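Local coordinates for chitin oligosaccharide binding protein NagB2 (Paenibacillus sp. FPU-7, PDB 7EHU) that binds chitin oligosaccharides such as N,N'-diacetylchitobiose and N,N',N''-triacetylchitotriose, probably as the extracellular solute-binding component of an ABC-type sugar importer, at residues D28-R40 and L81-N95. Residues are numbered along the deposited sequence; the frame is centred on the assembly and turned at random.
With NAG (2-acetamido-2-deoxy-beta-D-glucopyranose), chain B.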
loop_
_atom_site.group_PDB
_atom_site.type_symbol
_atom_site.label_atom_id
_atom_site.label_comp_id
_atom_site.label_asym_id
_atom_site.label_seq_id
_atom_site.Cartn_x
_atom_site.Cartn_y
_atom_site.Cartn_z
ATOM N N ASP A 28 -14.811 9.246 -33.216
ATOM C CA ASP A 28 -15.045 10.640 -32.841
ATOM C C ASP A 28 -13.908 11.184 -31.977
ATOM O O ASP A 28 -13.230 10.432 -31.269
ATOM C CB ASP A 28 -16.355 10.786 -32.038
ATOM C CG ASP A 28 -17.602 10.446 -32.843
ATOM O OD1 ASP A 28 -17.484 9.883 -33.952
ATOM O OD2 ASP A 28 -18.713 10.748 -32.345
ATOM N N SER A 29 -13.676 12.490 -32.053
ATOM C CA SER A 29 -12.723 13.119 -31.150
ATOM C C SER A 29 -13.208 12.942 -29.716
ATOM O O SER A 29 -14.366 13.232 -29.401
ATOM C CB SER A 29 -12.607 14.606 -31.496
ATOM O OG SER A 29 -11.608 15.229 -30.717
ATOM N N VAL A 30 -12.333 12.442 -28.847
ATOM C CA VAL A 30 -12.679 12.243 -27.442
ATOM C C VAL A 30 -11.445 12.511 -26.593
ATOM O O VAL A 30 -10.335 12.107 -26.944
ATOM C CB VAL A 30 -13.255 10.823 -27.223
ATOM C CG1 VAL A 30 -12.237 9.750 -27.541
ATOM C CG2 VAL A 30 -13.778 10.662 -25.835
ATOM N N SER A 31 -11.637 13.209 -25.478
ATOM C CA SER A 31 -10.564 13.499 -24.538
ATOM C C SER A 31 -10.868 12.800 -23.225
ATOM O O SER A 31 -11.977 12.933 -22.690
ATOM C CB SER A 31 -10.433 15.008 -24.296
ATOM O OG SER A 31 -9.411 15.281 -23.348
ATOM N N LEU A 32 -9.891 12.059 -22.709
ATOM C CA LEU A 32 -10.044 11.332 -21.453
ATOM C C LEU A 32 -8.940 11.779 -20.508
ATOM O O LEU A 32 -7.776 11.866 -20.903
ATOM C CB LEU A 32 -9.934 9.817 -21.681
ATOM C CG LEU A 32 -11.050 9.216 -22.552
ATOM C CD1 LEU A 32 -10.638 9.221 -24.010
ATOM C CD2 LEU A 32 -11.379 7.809 -22.100
ATOM N N THR A 33 -9.297 12.058 -19.266
ATOM C CA THR A 33 -8.312 12.305 -18.230
ATOM C C THR A 33 -7.961 10.993 -17.551
ATOM O O THR A 33 -8.842 10.208 -17.180
ATOM C CB THR A 33 -8.834 13.317 -17.221
ATOM O OG1 THR A 33 -9.100 14.541 -17.924
ATOM C CG2 THR A 33 -7.820 13.550 -16.086
ATOM N N LEU A 34 -6.663 10.763 -17.401
ATOM C CA LEU A 34 -6.117 9.571 -16.764
ATOM C C LEU A 34 -5.374 10.044 -15.520
ATOM O O LEU A 34 -4.264 10.585 -15.612
ATOM C CB LEU A 34 -5.206 8.821 -17.733
ATOM C CG LEU A 34 -4.867 7.378 -17.374
ATOM C CD1 LEU A 34 -4.083 6.732 -18.517
ATOM C CD2 LEU A 34 -4.084 7.258 -16.058
ATOM N N ARG A 35 -6.020 9.875 -14.367
ATOM C CA ARG A 35 -5.465 10.235 -13.071
ATOM C C ARG A 35 -4.555 9.123 -12.570
ATOM O O ARG A 35 -4.999 7.984 -12.394
ATOM C CB ARG A 35 -6.609 10.472 -12.084
ATOM C CG ARG A 35 -6.200 10.637 -10.623
ATOM C CD ARG A 35 -5.502 11.963 -10.303
ATOM N NE ARG A 35 -6.235 13.074 -10.872
ATOM C CZ ARG A 35 -7.433 13.497 -10.472
ATOM N NH1 ARG A 35 -8.037 12.902 -9.455
ATOM N NH2 ARG A 35 -8.051 14.477 -11.119
ATOM N N HIS A 36 -3.293 9.459 -12.306
ATOM C CA HIS A 36 -2.333 8.487 -11.812
ATOM C C HIS A 36 -1.542 9.134 -10.680
ATOM O O HIS A 36 -1.589 10.357 -10.474
ATOM C CB HIS A 36 -1.395 8.018 -12.921
ATOM C CG HIS A 36 -0.469 9.080 -13.390
ATOM N ND1 HIS A 36 0.770 9.290 -12.818
ATOM C CD2 HIS A 36 -0.602 10.018 -14.359
ATOM C CE1 HIS A 36 1.353 10.306 -13.422
ATOM N NE2 HIS A 36 0.553 10.756 -14.365
ATOM N N ILE A 37 -0.809 8.305 -9.944
ATOM C CA ILE A 37 -0.069 8.736 -8.761
ATOM C C ILE A 37 1.442 8.657 -8.967
ATOM O O ILE A 37 2.207 8.791 -8.001
ATOM C CB ILE A 37 -0.521 7.957 -7.510
ATOM C CG1 ILE A 37 -0.317 6.441 -7.685
ATOM C CG2 ILE A 37 -1.968 8.279 -7.178
ATOM C CD1 ILE A 37 -0.479 5.682 -6.388
ATOM N N ASN A 38 1.903 8.481 -10.198
ATOM C CA ASN A 38 3.328 8.234 -10.467
ATOM C C ASN A 38 4.106 9.521 -10.704
ATOM O O ASN A 38 4.652 9.754 -11.785
ATOM C CB ASN A 38 3.452 7.271 -11.631
ATOM C CG ASN A 38 2.784 5.980 -11.331
ATOM O OD1 ASN A 38 3.079 5.368 -10.296
ATOM N ND2 ASN A 38 1.841 5.576 -12.168
ATOM N N VAL A 39 4.163 10.348 -9.648
ATOM C CA VAL A 39 4.708 11.702 -9.723
ATOM C C VAL A 39 6.142 11.819 -9.209
ATOM O O VAL A 39 6.857 12.746 -9.598
ATOM C CB VAL A 39 3.799 12.734 -9.013
ATOM C CG1 VAL A 39 2.435 12.770 -9.650
ATOM C CG2 VAL A 39 3.702 12.482 -7.515
ATOM N N ARG A 40 6.567 10.942 -8.300
ATOM C CA ARG A 40 7.885 11.094 -7.696
ATOM C C ARG A 40 8.969 10.576 -8.640
ATOM O O ARG A 40 8.710 9.764 -9.530
ATOM C CB ARG A 40 7.965 10.329 -6.373
ATOM C CG ARG A 40 7.001 10.819 -5.294
ATOM C CD ARG A 40 7.209 10.044 -3.970
ATOM N NE ARG A 40 6.296 10.436 -2.891
ATOM C CZ ARG A 40 5.301 9.695 -2.383
ATOM N NH1 ARG A 40 5.027 8.472 -2.823
ATOM N NH2 ARG A 40 4.583 10.189 -1.394
ATOM N N LEU A 81 -9.592 12.968 -5.725
ATOM C CA LEU A 81 -10.588 12.033 -6.243
ATOM C C LEU A 81 -11.812 12.003 -5.335
ATOM O O LEU A 81 -12.944 11.885 -5.810
ATOM C CB LEU A 81 -9.983 10.649 -6.369
ATOM C CG LEU A 81 -10.895 9.587 -6.989
ATOM C CD1 LEU A 81 -11.245 9.942 -8.420
ATOM C CD2 LEU A 81 -10.236 8.212 -6.917
ATOM N N LYS A 82 -11.600 12.119 -4.021
ATOM C CA LYS A 82 -12.723 12.154 -3.084
ATOM C C LYS A 82 -13.690 13.281 -3.439
ATOM O O LYS A 82 -14.915 13.085 -3.487
ATOM C CB LYS A 82 -12.189 12.311 -1.656
ATOM C CG LYS A 82 -13.268 12.238 -0.576
ATOM C CD LYS A 82 -12.693 12.394 0.836
ATOM C CE LYS A 82 -11.919 11.165 1.304
ATOM N NZ LYS A 82 -11.111 11.428 2.558
ATOM N N ALA A 83 -13.148 14.471 -3.708
ATOM C CA ALA A 83 -13.982 15.627 -4.012
ATOM C C ALA A 83 -14.664 15.472 -5.361
ATOM O O ALA A 83 -15.831 15.844 -5.523
ATOM C CB ALA A 83 -13.115 16.884 -3.995
ATOM N N GLU A 84 -13.953 14.937 -6.346
ATOM C CA GLU A 84 -14.532 14.710 -7.662
ATOM C C GLU A 84 -15.671 13.698 -7.599
ATOM O O GLU A 84 -16.726 13.887 -8.231
ATOM C CB GLU A 84 -13.422 14.233 -8.589
ATOM C CG GLU A 84 -12.472 15.333 -9.005
ATOM C CD GLU A 84 -11.134 14.825 -9.515
ATOM O OE1 GLU A 84 -10.392 15.651 -10.093
ATOM O OE2 GLU A 84 -10.781 13.632 -9.314
ATOM N N MET A 85 -15.495 12.646 -6.800
ATOM C CA MET A 85 -16.551 11.655 -6.612
ATOM C C MET A 85 -17.754 12.269 -5.900
ATOM O O MET A 85 -18.897 11.985 -6.263
ATOM C CB MET A 85 -16.006 10.458 -5.826
ATOM C CG MET A 85 -15.115 9.545 -6.660
ATOM S SD MET A 85 -16.087 8.704 -7.918
ATOM C CE MET A 85 -14.834 7.612 -8.616
ATOM N N ALA A 86 -17.513 13.109 -4.889
ATOM C CA ALA A 86 -18.609 13.769 -4.191
ATOM C C ALA A 86 -19.457 14.575 -5.162
ATOM O O ALA A 86 -20.677 14.680 -4.999
ATOM C CB ALA A 86 -18.078 14.643 -3.052
ATOM N N ALA A 87 -18.817 15.172 -6.162
ATOM C CA ALA A 87 -19.469 15.976 -7.182
ATOM C C ALA A 87 -20.012 15.143 -8.333
ATOM O O ALA A 87 -20.595 15.704 -9.275
ATOM C CB ALA A 87 -18.482 17.004 -7.739
ATOM N N GLY A 88 -19.815 13.824 -8.311
ATOM C CA GLY A 88 -20.260 12.989 -9.410
ATOM C C GLY A 88 -19.507 13.200 -10.700
ATOM O O GLY A 88 -20.026 12.875 -11.772
ATOM N N LYS A 89 -18.267 13.681 -10.617
ATOM C CA LYS A 89 -17.461 14.037 -11.786
ATOM C C LYS A 89 -16.042 13.489 -11.651
ATOM O O LYS A 89 -15.070 14.232 -11.726
ATOM C CB LYS A 89 -17.444 15.562 -11.962
ATOM C CG LYS A 89 -18.789 16.154 -12.387
ATOM C CD LYS A 89 -18.697 17.646 -12.638
ATOM C CE LYS A 89 -19.929 18.172 -13.368
ATOM N NZ LYS A 89 -19.919 19.619 -13.557
ATOM N N PRO A 90 -15.872 12.184 -11.470
ATOM C CA PRO A 90 -14.500 11.649 -11.452
ATOM C C PRO A 90 -13.857 11.768 -12.821
ATOM O O PRO A 90 -14.548 11.916 -13.838
ATOM C CB PRO A 90 -14.698 10.168 -11.091
ATOM C CG PRO A 90 -16.080 9.841 -11.606
ATOM C CD PRO A 90 -16.883 11.111 -11.367
ATOM N N PRO A 91 -12.537 11.660 -12.893
ATOM C CA PRO A 91 -11.877 11.458 -14.189
ATOM C C PRO A 91 -12.398 10.188 -14.849
ATOM O O PRO A 91 -13.003 9.324 -14.215
ATOM C CB PRO A 91 -10.406 11.286 -13.795
ATOM C CG PRO A 91 -10.283 11.840 -12.433
ATOM C CD PRO A 91 -11.588 11.537 -11.771
ATOM N N GLN A 92 -12.107 10.044 -16.138
ATOM C CA GLN A 92 -12.540 8.851 -16.852
ATOM C C GLN A 92 -11.810 7.601 -16.364
ATOM O O GLN A 92 -12.407 6.518 -16.311
ATOM C CB GLN A 92 -12.333 9.035 -18.355
ATOM C CG GLN A 92 -13.341 9.952 -19.038
ATOM C CD GLN A 92 -12.928 11.402 -19.060
ATOM O OE1 GLN A 92 -11.997 11.840 -18.380
ATOM N NE2 GLN A 92 -13.542 12.144 -19.954
ATOM N N ILE A 93 -10.517 7.739 -16.033
ATOM C CA ILE A 93 -9.645 6.666 -15.561
ATOM C C ILE A 93 -8.900 7.206 -14.354
ATOM O O ILE A 93 -8.417 8.341 -14.390
ATOM C CB ILE A 93 -8.610 6.253 -16.636
ATOM C CG1 ILE A 93 -9.288 5.806 -17.932
ATOM C CG2 ILE A 93 -7.706 5.150 -16.084
ATOM C CD1 ILE A 93 -8.339 5.777 -19.130
ATOM N N PHE A 94 -8.802 6.415 -13.279
ATOM C CA PHE A 94 -8.168 6.943 -12.071
ATOM C C PHE A 94 -7.607 5.836 -11.196
ATOM O O PHE A 94 -8.222 4.778 -11.038
ATOM C CB PHE A 94 -9.154 7.787 -11.222
ATOM C CG PHE A 94 -10.531 7.186 -11.155
ATOM C CD1 PHE A 94 -10.866 6.247 -10.195
ATOM C CD2 PHE A 94 -11.494 7.522 -12.098
ATOM C CE1 PHE A 94 -12.107 5.643 -10.204
ATOM C CE2 PHE A 94 -12.739 6.942 -12.093
ATOM C CZ PHE A 94 -13.054 6.018 -11.137
ATOM N N ASN A 95 -6.479 6.125 -10.558
ATOM C CA ASN A 95 -5.959 5.240 -9.532
ATOM C C ASN A 95 -6.971 5.164 -8.386
ATOM O O ASN A 95 -7.443 6.190 -7.879
ATOM C CB ASN A 95 -4.614 5.761 -9.037
ATOM C CG ASN A 95 -3.998 4.849 -8.001
ATOM O OD1 ASN A 95 -4.224 4.991 -6.805
ATOM N ND2 ASN A 95 -3.189 3.912 -8.451
HETATM C C1 NAG B . 6.126 2.735 -7.963
HETATM C C2 NAG B . 6.165 3.492 -6.624
HETATM C C3 NAG B . 5.049 3.020 -5.699
HETATM C C4 NAG B . 3.716 2.876 -6.426
HETATM C C5 NAG B . 3.889 2.185 -7.771
HETATM C C6 NAG B . 2.623 2.146 -8.589
HETATM C C7 NAG B . 8.384 4.201 -5.772
HETATM C C8 NAG B . 9.644 3.729 -5.091
HETATM N N2 NAG B . 7.450 3.266 -5.981
HETATM O O1 NAG B . 7.059 3.255 -8.845
HETATM O O3 NAG B . 4.966 3.932 -4.606
HETATM O O4 NAG B . 2.897 1.978 -5.679
HETATM O O5 NAG B . 4.876 2.869 -8.544
HETATM O O6 NAG B . 1.994 3.414 -8.643
HETATM O O7 NAG B . 8.208 5.379 -6.090
HETATM O O HOH W 1 -12.522 14.833 -20.289
HETATM O O HOH W 2 -12.127 14.706 -16.550
HETATM O O HOH W 3 -1.588 5.515 -10.905
#
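Leu34 pairs with Ile93 and Arg35 with Phe94 as strands 30-36 and 93-95 run parallel, with 5° between their directions, joined by the hydrogen bonds Ile93 N to Thr33 O, Arg35 N to Ile93 O (2.8 Å) and Asn95 N to Arg35 O. Before the ladder starts, Gln92 bends at chi2 (90°) and sets its OE1 2.9 Å from Thr33 N, the donor lying above the amide plane; a water links its NE2 to Ser31 O. Leu34 CG meets Ile93 CG2 at 3.8 Å on one face of the sheet, where Leu34 also packs on Phe335 of helix 326-339 and Ile93 on Tyr318. On the other, Arg35 folds at chi2 and chi3 to bring its guanidinium end-on to Glu84 of helix 73-86: NH1 to OE2 and NH2 to OE1, both 2.8 Å, the planes only 27° apart. Pro91 CG sits over one guanidinium face, displaced toward its rim, while NE bridges to Asp69. A leucine in place of Arg35 would probably leave the carboxylates of Glu84 and Asp69 without their cationic mate and remove a polar tie between helix 73-86 and the sheet. Beyond the ladder, Asn38 OD1 accepts a hydrogen bond from NAG O6 (2.8 Å). Helix 73-86 linking parallel strands 64-70 and 93-97 is a beta-alpha-beta crossover, and sugar bound past the strand ends is characteristic of periplasmic-binding-protein folds.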